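Local structure of transcriptional activator of comK gene (Bacillus halodurans, 2HQB) at residues Tyr253-Asp257 and Gly258-Leu262; Gly109-Met112 and Gly113-Gly117. The protein probably activates expression of the comK gene and, as a BMP-family lipoprotein related to transporter substrate-binding proteins, may bind a small ligand. All coordinates share one frame; numbering follows the deposited sequence.

In the fold
Both contacts are local, and both lie beside passages of the chain between the two lobes. Interaction 2 is the buried first two turns or so of helix 110-122, which follows strand 102-107 of the parallel sheet; interaction 1 is the partly buried turn that leads from strand 249-253 of that same sheet to strand 260-262 at the edge of the mixed one. Their chemistry differs accordingly: mostly regular helical backbone bonds, with tyrosine and phenylalanine rings packing along the helix, in 109-117, weak turn bonds and a ring packed on a valine in 253-262. The two meet directly, Phe255 of interaction 1 packing on Ala111 and Met112 and edge-to-face with Phe115, and Phe255 and Phe115 both pack on Ile281 of helix 271-286.

Interaction 1: residues Tyr253-Asp257 and Gly258-Leu262; sequences YDFQD and GVVSL
Val260 sets its CG1 methyl over one face of the Phe255 ring, 3.9 Å from the ring centroid and 17° off the normal, a CH-pi contact in which the two side chains cross at about a right angle. The methyl is put there by a first torsion of 168°, which turns CG1 opposite the valine's own N, while CG2 packs on the backbone of Asp254. Farther along the strand the ring continues past Ser261, CE2 lying 3.4 Å from Ser261 CA, and CZ comes to 4.4 Å from Leu262 CG. A second apolar contact closes the base of the turn, where Tyr253 CB meets Val259 CG2 at 3.6 Å. With an alanine at Phe255, the Val260 methyl would probably lose its aromatic platform and a gap would open toward Ile281 and Phe115. The polar contacts are modest. Two weak hydrogen bonds span the turn: Gly258 N donates one of 3.3 Å to Phe255 O, and Asp257 N another of 3.1 Å to Asp254 O. Gly258 has a positive phi of 80°, a conformation more readily adopted by glycine. Asp254 OD1 takes a weak bond from Phe255 N, whereas OD2 pairs with Tyr284 OH. The turn is one of the interlobe crossings characteristic of type I periplasmic-binding-protein folds: Tyr253 and Val259 rest on helix 230-240, Phe255 lies between helices 110-122 and 271-286, and strand 260-262 runs antiparallel to strand 222-228.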
ATOM      1  N   TYR A 253      -5.090  -2.734  -9.005  1.00 48.10           N
ATOM      2  CA  TYR A 253      -5.614  -3.744  -8.085  1.00 46.68           C
ATOM      3  C   TYR A 253      -6.336  -3.165  -6.880  1.00 47.76           C
ATOM      4  O   TYR A 253      -5.944  -2.122  -6.360  1.00 47.86           O
ATOM      5  CB  TYR A 253      -4.471  -4.647  -7.652  1.00 44.93           C
ATOM      6  CG  TYR A 253      -3.751  -5.256  -8.831  1.00 37.08           C
ATOM      7  CD1 TYR A 253      -2.949  -4.484  -9.665  1.00 46.93           C
ATOM      8  CD2 TYR A 253      -3.889  -6.594  -9.121  1.00 40.31           C
ATOM      9  CE1 TYR A 253      -2.306  -5.047 -10.762  1.00 48.14           C
ATOM     10  CE2 TYR A 253      -3.253  -7.162 -10.204  1.00 47.63           C
ATOM     11  CZ  TYR A 253      -2.466  -6.391 -11.021  1.00 48.12           C
ATOM     12  OH  TYR A 253      -1.871  -6.991 -12.107  1.00 58.06           O
ATOM     13  N   ASP A 254      -7.389  -3.846  -6.432  1.00 47.00           N
ATOM     14  CA  ASP A 254      -8.199  -3.345  -5.314  1.00 50.98           C
ATOM     15  C   ASP A 254      -8.790  -4.510  -4.553  1.00 55.42           C
ATOM     16  O   ASP A 254      -8.306  -5.634  -4.678  1.00 58.84           O
ATOM     17  CB  ASP A 254      -9.333  -2.479  -5.864  1.00 54.93           C
ATOM     18  CG  ASP A 254      -9.888  -1.513  -4.853  1.00 56.45           C
ATOM     19  OD1 ASP A 254      -9.580  -1.657  -3.655  1.00 64.22           O
ATOM     20  OD2 ASP A 254     -10.650  -0.610  -5.267  1.00 56.48           O
ATOM     21  N   PHE A 255      -9.839  -4.258  -3.769  1.00 58.40           N
ATOM     22  CA  PHE A 255     -10.479  -5.334  -2.992  1.00 59.77           C
ATOM     23  C   PHE A 255     -10.966  -6.506  -3.835  1.00 63.49           C
ATOM     24  O   PHE A 255     -10.947  -7.645  -3.396  1.00 60.99           O
ATOM     25  CB  PHE A 255     -11.662  -4.807  -2.207  1.00 47.61           C
ATOM     26  CG  PHE A 255     -11.306  -4.235  -0.861  1.00 46.83           C
ATOM     27  CD1 PHE A 255     -11.153  -2.861  -0.689  1.00 40.59           C
ATOM     28  CD2 PHE A 255     -11.253  -5.054   0.262  1.00 44.61           C
ATOM     29  CE1 PHE A 255     -10.973  -2.313   0.579  1.00 29.40           C
ATOM     30  CE2 PHE A 255     -11.071  -4.505   1.533  1.00 48.24           C
ATOM     31  CZ  PHE A 255     -10.936  -3.134   1.691  1.00 34.50           C
ATOM     32  N   GLN A 256     -11.408  -6.209  -5.049  1.00 70.36           N
ATOM     33  CA  GLN A 256     -11.912  -7.231  -5.958  1.00 68.61           C
ATOM     34  C   GLN A 256     -10.807  -8.175  -6.449  1.00 69.68           C
ATOM     35  O   GLN A 256     -11.058  -9.345  -6.691  1.00 73.30           O
ATOM     36  CB  GLN A 256     -12.586  -6.558  -7.154  1.00 63.84           C
ATOM     37  CG  GLN A 256     -13.275  -5.225  -6.829  1.00 74.04           C
ATOM     38  CD  GLN A 256     -12.524  -4.023  -7.398  1.00 80.63           C
ATOM     39  OE1 GLN A 256     -12.054  -4.064  -8.533  1.00 87.19           O
ATOM     40  NE2 GLN A 256     -12.418  -2.950  -6.619  1.00 85.57           N
ATOM     41  N   ASP A 257      -9.582  -7.680  -6.586  1.00 67.61           N
ATOM     42  CA  ASP A 257      -8.491  -8.519  -7.066  1.00 60.55           C
ATOM     43  C   ASP A 257      -7.864  -9.349  -5.957  1.00 58.45           C
ATOM     44  O   ASP A 257      -6.994 -10.168  -6.221  1.00 60.87           O
ATOM     45  CB  ASP A 257      -7.424  -7.668  -7.750  1.00 62.65           C
ATOM     46  CG  ASP A 257      -8.015  -6.632  -8.712  1.00 78.68           C
ATOM     47  OD1 ASP A 257      -7.255  -6.097  -9.551  1.00 84.12           O
ATOM     48  OD2 ASP A 257      -9.229  -6.336  -8.630  1.00 79.99           O
ATOM     49  N   GLY A 258      -8.302  -9.138  -4.716  1.00 59.48           N
ATOM     50  CA  GLY A 258      -7.781  -9.908  -3.579  1.00 61.59           C
ATOM     51  C   GLY A 258      -6.441  -9.539  -2.936  1.00 64.26           C
ATOM     52  O   GLY A 258      -5.909 -10.278  -2.098  1.00 63.07           O
ATOM     53  N   VAL A 259      -5.894  -8.388  -3.309  1.00 61.71           N
ATOM     54  CA  VAL A 259      -4.625  -7.983  -2.771  1.00 55.98           C
ATOM     55  C   VAL A 259      -4.763  -6.689  -2.002  1.00 60.44           C
ATOM     56  O   VAL A 259      -3.791  -5.933  -1.821  1.00 64.03           O
ATOM     57  CB  VAL A 259      -3.596  -7.857  -3.885  1.00 46.29           C
ATOM     58  CG1 VAL A 259      -3.404  -9.183  -4.530  1.00 43.69           C
ATOM     59  CG2 VAL A 259      -4.047  -6.848  -4.894  1.00 42.89           C
ATOM     60  N   VAL A 260      -5.991  -6.434  -1.567  1.00 55.71           N
ATOM     61  CA  VAL A 260      -6.288  -5.261  -0.754  1.00 52.87           C
ATOM     62  C   VAL A 260      -7.332  -5.695   0.240  1.00 58.51           C
ATOM     63  O   VAL A 260      -8.303  -6.362  -0.123  1.00 65.03           O
ATOM     64  CB  VAL A 260      -6.864  -4.110  -1.551  1.00 41.50           C
ATOM     65  CG1 VAL A 260      -7.403  -3.064  -0.606  1.00 43.03           C
ATOM     66  CG2 VAL A 260      -5.792  -3.502  -2.416  1.00 41.67           C
ATOM     67  N   SER A 261      -7.142  -5.314   1.493  1.00 57.76           N
ATOM     68  CA  SER A 261      -8.082  -5.706   2.524  1.00 55.24           C
ATOM     69  C   SER A 261      -8.075  -4.816   3.770  1.00 53.54           C
ATOM     70  O   SER A 261      -7.546  -3.698   3.763  1.00 54.40           O
ATOM     71  CB  SER A 261      -7.750  -7.131   2.934  1.00 53.48           C
ATOM     72  OG  SER A 261      -6.406  -7.194   3.369  1.00 49.46           O
ATOM     73  N   LEU A 262      -8.689  -5.329   4.832  1.00 50.22           N
ATOM     74  CA  LEU A 262      -8.712  -4.654   6.112  1.00 51.09           C
ATOM     75  C   LEU A 262      -7.995  -5.597   7.063  1.00 56.54           C
ATOM     76  O   LEU A 262      -8.035  -6.811   6.877  1.00 53.20           O
ATOM     77  CB  LEU A 262     -10.136  -4.421   6.610  1.00 50.21           C
ATOM     78  CG  LEU A 262     -10.900  -3.214   6.091  1.00 45.37           C
ATOM     79  CD1 LEU A 262     -11.976  -2.906   7.084  1.00 55.01           C
ATOM     80  CD2 LEU A 262     -10.013  -2.018   5.966  1.00 57.83           C
TER

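Interaction 2: residues Gly109-Met112 and Gly113-Gly117; sequences GYAM and GYFGG
Tyr110 and Tyr114, one helical turn apart, lie side by side and point the same way. Their planes are only 27° from parallel, but the rings are slid past each other with centroids 5.9 Å apart, so overlap is slight and the contact falls to the phenol end of Tyr110, whose OH is 3.7 Å from Tyr114 CD1. Both rings leave the helix with CG opposite the backbone N (chi1 -174° and -167°), which accounts for their common direction. The hydroxyl of Tyr110 also hydrogen-bonds Asp146 of helix 139-150, and the ring of Phe290 packs against both tyrosines. The helix carrying these rings is held by main-chain bonds: Tyr114 N to Tyr110 O, Phe115 N to Ala111 O at 3.1 Å, Gly116 N to Met112 O, and a weak 3.3 Å bond from Gly113 N to Gly109 O. This is the beginning of helix 110-122, just after the first of the three interlobe passages of a type I periplasmic-binding-protein fold, which leaves strand 102-107. Phe115 has CG opposite its carbonyl carbon instead, which swings the ring back toward the start of the helix; CE2 reaches 4.1 Å from Ala111 CB, and CD2 lies close to Ala111 O. Tyr114 CD2 sits 4.2 Å above one face of the Phe115 ring, toward its rim. Selenomethionine Met112 departs in another direction: beyond CG its chain is extended, and it packs on Thr226 and Gln228 of strand 222-228 while Phe115 packs on Ile277 and Ile281 of helix 271-286.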
ATOM      1  N   GLY A 109      -6.559   2.897  -3.920  1.00 50.15           N
ATOM      2  CA  GLY A 109      -6.653   3.422  -2.565  1.00 51.87           C
ATOM      3  C   GLY A 109      -7.957   3.895  -1.931  1.00 51.78           C
ATOM      4  O   GLY A 109      -8.151   3.713  -0.732  1.00 48.31           O
ATOM      5  N   TYR A 110      -8.844   4.515  -2.706  1.00 55.97           N
ATOM      6  CA  TYR A 110     -10.111   5.014  -2.166  1.00 55.45           C
ATOM      7  C   TYR A 110     -10.891   3.995  -1.323  1.00 57.76           C
ATOM      8  O   TYR A 110     -11.206   4.267  -0.165  1.00 56.59           O
ATOM      9  CB  TYR A 110     -10.994   5.509  -3.303  1.00 52.40           C
ATOM     10  CG  TYR A 110     -12.271   6.190  -2.857  1.00 55.45           C
ATOM     11  CD1 TYR A 110     -12.295   7.551  -2.503  1.00 55.18           C
ATOM     12  CD2 TYR A 110     -13.457   5.465  -2.760  1.00 55.69           C
ATOM     13  CE1 TYR A 110     -13.483   8.159  -2.060  1.00 54.96           C
ATOM     14  CE2 TYR A 110     -14.637   6.057  -2.319  1.00 51.38           C
ATOM     15  CZ  TYR A 110     -14.645   7.385  -1.967  1.00 55.01           C
ATOM     16  OH  TYR A 110     -15.805   7.885  -1.452  1.00 48.18           O
ATOM     17  N   ALA A 111     -11.197   2.828  -1.892  1.00 59.20           N
ATOM     18  CA  ALA A 111     -11.951   1.798  -1.168  1.00 59.16           C
ATOM     19  C   ALA A 111     -11.465   1.554   0.242  1.00 61.29           C
ATOM     20  O   ALA A 111     -12.157   1.849   1.218  1.00 61.81           O
ATOM     21  CB  ALA A 111     -11.917   0.487  -1.922  1.00 62.62           C
HETATM   22  N   MSE A 112     -10.263   1.006   0.350  1.00 63.20           N
HETATM   23  CA  MSE A 112      -9.717   0.696   1.660  1.00 58.71           C
HETATM   24  C   MSE A 112      -9.799   1.855   2.630  1.00 54.28           C
HETATM   25  O   MSE A 112     -10.008   1.646   3.809  1.00 56.71           O
HETATM   26  CB  MSE A 112      -8.264   0.220   1.539  1.00 61.91           C
HETATM   27  CG  MSE A 112      -7.199   1.317   1.470  1.00 59.12           C
HETATM   28 SE   MSE A 112      -5.389   0.556   1.153  1.00 76.65          SE
HETATM   29  CE  MSE A 112      -4.423   2.226   1.069  1.00 53.49           C
ATOM     30  N   GLY A 113      -9.645   3.076   2.144  1.00 51.70           N
ATOM     31  CA  GLY A 113      -9.695   4.215   3.039  1.00 54.72           C
ATOM     32  C   GLY A 113     -11.088   4.450   3.571  1.00 56.65           C
ATOM     33  O   GLY A 113     -11.287   4.827   4.726  1.00 54.71           O
ATOM     34  N   TYR A 114     -12.057   4.212   2.700  1.00 56.63           N
ATOM     35  CA  TYR A 114     -13.442   4.389   3.030  1.00 51.33           C
ATOM     36  C   TYR A 114     -13.788   3.454   4.178  1.00 49.74           C
ATOM     37  O   TYR A 114     -14.078   3.894   5.292  1.00 52.11           O
ATOM     38  CB  TYR A 114     -14.254   4.086   1.787  1.00 63.75           C
ATOM     39  CG  TYR A 114     -15.697   4.511   1.844  1.00 78.63           C
ATOM     40  CD1 TYR A 114     -16.071   5.837   1.608  1.00 79.91           C
ATOM     41  CD2 TYR A 114     -16.692   3.580   2.104  1.00 79.59           C
ATOM     42  CE1 TYR A 114     -17.399   6.212   1.626  1.00 80.66           C
ATOM     43  CE2 TYR A 114     -18.013   3.945   2.125  1.00 83.16           C
ATOM     44  CZ  TYR A 114     -18.366   5.252   1.884  1.00 85.77           C
ATOM     45  OH  TYR A 114     -19.703   5.560   1.864  1.00 96.96           O
ATOM     46  N   PHE A 115     -13.746   2.157   3.911  1.00 48.14           N
ATOM     47  CA  PHE A 115     -14.054   1.159   4.930  1.00 51.00           C
ATOM     48  C   PHE A 115     -13.284   1.364   6.222  1.00 54.83           C
ATOM     49  O   PHE A 115     -13.815   1.103   7.307  1.00 56.81           O
ATOM     50  CB  PHE A 115     -13.769  -0.239   4.385  1.00 56.62           C
ATOM     51  CG  PHE A 115     -14.526  -0.545   3.155  1.00 58.71           C
ATOM     52  CD1 PHE A 115     -15.909  -0.524   3.175  1.00 58.19           C
ATOM     53  CD2 PHE A 115     -13.870  -0.747   1.963  1.00 63.65           C
ATOM     54  CE1 PHE A 115     -16.629  -0.689   2.029  1.00 57.24           C
ATOM     55  CE2 PHE A 115     -14.588  -0.918   0.796  1.00 75.21           C
ATOM     56  CZ  PHE A 115     -15.978  -0.884   0.831  1.00 67.55           C
ATOM     57  N   GLY A 116     -12.024   1.797   6.096  1.00 54.18           N
ATOM     58  CA  GLY A 116     -11.190   2.062   7.254  1.00 49.17           C
ATOM     59  C   GLY A 116     -11.787   3.235   8.012  1.00 49.21           C
ATOM     60  O   GLY A 116     -11.848   3.235   9.243  1.00 48.66           O
ATOM     61  N   GLY A 117     -12.221   4.241   7.258  1.00 48.75           N
ATOM     62  CA  GLY A 117     -12.850   5.404   7.853  1.00 52.29           C
ATOM     63  C   GLY A 117     -14.174   5.061   8.539  1.00 56.44           C
ATOM     64  O   GLY A 117     -14.578   5.748   9.486  1.00 55.61           O
TER